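Local coordinates for chemotactic transducer PctC (Pseudomonas aeruginosa, PDB 5LTV), which senses amino acids and related compounds such as gamma-amino-butanoic acid through its ligand-binding domain and probably relays their presence to the chemotaxis machinery, at residues 119-124 / 140-145. Sequence-based numbering, arbitrary orientation.
Sequences RTRAWY and VDAGTG. With ABU (gamma-amino-butanoic acid), chain H; SO4 (sulfate ion), chain I; SO4 (sulfate ion), chain K.
Arg121, at the N-cap position of helix 122-130, reaches Ala142 in the turn after strand 134-140, their CA atoms 9.6 Å apart. Bent at chi2 (-89°) and chi3 (-67°), the arginine side chain brings its guanidinium up to the turn, where NH2 makes a weak hydrogen bond to Val140 O (3.3 Å) and the methyl of Ala142 rests over one face, displaced from its centre. The edge of the same group grips the carboxylate of gamma-amino-butanoic acid in a bidentate fashion: NE donates almost straight to OXT (2.6 Å, 167°) and NH2 to O (2.7 Å). Each carboxylate oxygen gains a second donor. Trp123 NE1, at the ring edge, serves the ligand's OXT, and Ala142 N donates to ABU O (3.0 Å). A sulfate, probably from the crystallisation liquor, is bound by Arg121 NH1 and Val140 N. Asp141 OD1 accepts from Gly143 N, an Asx turn, and from Thr144 N, which completes an Asx motif, while Asp141 OD2 lies closest to the ligand's CD (3.0 Å), near its amino end. Tyr116 and Asp168 also bond the ligand. Helix start and loop thus clasp the ligand's carboxylate end in the gamma-amino-butanoic acid pocket of this Cache domain.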
loop_
_atom_site.group_PDB
_atom_site.type_symbol
_atom_site.label_atom_id
_atom_site.label_comp_id
_atom_site.label_asym_id
_atom_site.label_seq_id
_atom_site.Cartn_x
_atom_site.Cartn_y
_atom_site.Cartn_z
ATOM N N ARG A 119 6.282 7.065 -15.900
ATOM C CA ARG A 119 6.008 8.455 -15.538
ATOM C C ARG A 119 4.539 8.810 -15.698
ATOM O O ARG A 119 4.082 9.774 -15.073
ATOM C CB ARG A 119 6.895 9.398 -16.353
ATOM C CG ARG A 119 8.404 9.099 -16.150
ATOM C CD ARG A 119 9.245 9.844 -17.131
ATOM N NE ARG A 119 8.912 9.400 -18.487
ATOM C CZ ARG A 119 9.494 9.853 -19.583
ATOM N NH1 ARG A 119 10.462 10.791 -19.500
ATOM N NH2 ARG A 119 9.101 9.382 -20.760
ATOM N N THR A 120 3.772 8.023 -16.456
ATOM C CA THR A 120 2.351 8.343 -16.609
ATOM C C THR A 120 1.485 7.748 -15.509
ATOM O O THR A 120 0.260 7.886 -15.575
ATOM C CB THR A 120 1.803 7.856 -17.968
ATOM O OG1 THR A 120 1.868 6.430 -18.043
ATOM C CG2 THR A 120 2.542 8.500 -19.182
ATOM N N ARG A 121 2.063 7.082 -14.511
ATOM C CA ARG A 121 1.263 6.295 -13.594
ATOM C C ARG A 121 1.123 7.002 -12.253
ATOM O O ARG A 121 2.025 7.736 -11.815
ATOM C CB ARG A 121 1.873 4.896 -13.419
ATOM C CG ARG A 121 2.001 4.078 -14.778
ATOM C CD ARG A 121 0.743 3.269 -15.086
ATOM N NE ARG A 121 0.535 2.181 -14.119
ATOM C CZ ARG A 121 -0.659 1.676 -13.781
ATOM N NH1 ARG A 121 -1.756 2.176 -14.318
ATOM N NH2 ARG A 121 -0.758 0.695 -12.894
ATOM N N ALA A 122 -0.019 6.744 -11.587
ATOM C CA ALA A 122 -0.355 7.450 -10.348
ATOM C C ALA A 122 0.677 7.245 -9.250
ATOM O O ALA A 122 0.886 8.151 -8.432
ATOM C CB ALA A 122 -1.735 7.025 -9.841
ATOM N N TRP A 123 1.304 6.062 -9.172
ATOM C CA TRP A 123 2.271 5.867 -8.092
ATOM C C TRP A 123 3.501 6.720 -8.324
ATOM O O TRP A 123 4.204 7.083 -7.374
ATOM C CB TRP A 123 2.666 4.391 -7.962
ATOM C CG TRP A 123 3.312 3.795 -9.212
ATOM C CD1 TRP A 123 2.689 3.043 -10.142
ATOM C CD2 TRP A 123 4.693 3.895 -9.627
ATOM N NE1 TRP A 123 3.589 2.644 -11.127
ATOM C CE2 TRP A 123 4.821 3.163 -10.842
ATOM C CE3 TRP A 123 5.829 4.524 -9.095
ATOM C CZ2 TRP A 123 6.033 3.042 -11.527
ATOM C CZ3 TRP A 123 7.043 4.392 -9.762
ATOM C CH2 TRP A 123 7.135 3.658 -10.977
ATOM N N TYR A 124 3.753 7.063 -9.585
ATOM C CA TYR A 124 4.865 7.933 -9.937
ATOM C C TYR A 124 4.496 9.401 -9.696
ATOM O O TYR A 124 5.121 10.096 -8.875
ATOM C CB TYR A 124 5.259 7.659 -11.398
ATOM C CG TYR A 124 6.474 8.420 -11.829
ATOM C CD1 TYR A 124 7.708 7.786 -11.895
ATOM C CD2 TYR A 124 6.411 9.780 -12.193
ATOM C CE1 TYR A 124 8.875 8.528 -12.262
ATOM C CE2 TYR A 124 7.534 10.478 -12.569
ATOM C CZ TYR A 124 8.761 9.878 -12.607
ATOM O OH TYR A 124 9.884 10.590 -12.989
ATOM N N VAL A 140 -4.545 -1.656 -10.178
ATOM C CA VAL A 140 -4.324 -2.877 -10.945
ATOM C C VAL A 140 -2.916 -2.840 -11.517
ATOM O O VAL A 140 -2.587 -1.947 -12.316
ATOM C CB VAL A 140 -5.350 -3.019 -12.085
ATOM C CG1 VAL A 140 -5.008 -4.255 -12.967
ATOM C CG2 VAL A 140 -6.769 -3.126 -11.559
ATOM N N ASP A 141 -2.093 -3.821 -11.152
ATOM C CA ASP A 141 -0.738 -3.941 -11.716
ATOM C C ASP A 141 -0.778 -3.980 -13.245
ATOM O O ASP A 141 -1.499 -4.789 -13.830
ATOM C CB ASP A 141 -0.102 -5.203 -11.164
ATOM C CG ASP A 141 1.342 -5.389 -11.558
ATOM O OD1 ASP A 141 1.702 -5.321 -12.750
ATOM O OD2 ASP A 141 2.129 -5.664 -10.629
ATOM N N ALA A 142 0.014 -3.113 -13.894
ATOM C CA ALA A 142 -0.029 -3.013 -15.347
ATOM C C ALA A 142 0.539 -4.238 -16.040
ATOM O O ALA A 142 0.267 -4.445 -17.223
ATOM C CB ALA A 142 0.725 -1.776 -15.836
ATOM N N GLY A 143 1.352 -5.024 -15.356
ATOM C CA GLY A 143 1.955 -6.177 -15.980
ATOM C C GLY A 143 1.142 -7.441 -15.763
ATOM O O GLY A 143 0.972 -8.213 -16.707
ATOM N N THR A 144 0.646 -7.679 -14.534
ATOM C CA THR A 144 0.029 -8.958 -14.170
ATOM C C THR A 144 -1.493 -8.927 -14.086
ATOM O O THR A 144 -2.113 -9.992 -13.990
ATOM C CB THR A 144 0.549 -9.446 -12.812
ATOM O OG1 THR A 144 0.008 -8.600 -11.791
ATOM C CG2 THR A 144 2.062 -9.385 -12.755
ATOM N N GLY A 145 -2.099 -7.748 -14.059
ATOM C CA GLY A 145 -3.507 -7.605 -13.797
ATOM C C GLY A 145 -3.925 -7.802 -12.358
ATOM O O GLY A 145 -5.111 -7.663 -12.061
HETATM N N ABU H . 4.946 -3.957 -10.530
HETATM C CD ABU H . 3.796 -3.211 -11.110
HETATM C CB ABU H . 4.229 -2.128 -12.061
HETATM C CG ABU H . 3.627 -0.769 -11.745
HETATM C C ABU H . 2.436 -0.239 -12.524
HETATM O O ABU H . 1.346 -0.860 -12.446
HETATM O OXT ABU H . 2.580 0.846 -13.155
HETATM S S SO4 I . -5.283 1.219 -12.758
HETATM O O1 SO4 I . -5.916 0.382 -11.754
HETATM O O2 SO4 I . -5.922 2.537 -12.768
HETATM O O3 SO4 I . -5.378 0.543 -14.063
HETATM O O4 SO4 I . -3.874 1.384 -12.457
HETATM S S SO4 K . 10.789 11.781 -23.066
HETATM O O1 SO4 K . 9.359 11.826 -23.371
HETATM O O2 SO4 K . 11.048 12.479 -21.812
HETATM O O3 SO4 K . 11.243 10.399 -22.928
HETATM O O4 SO4 K . 11.506 12.424 -24.163
#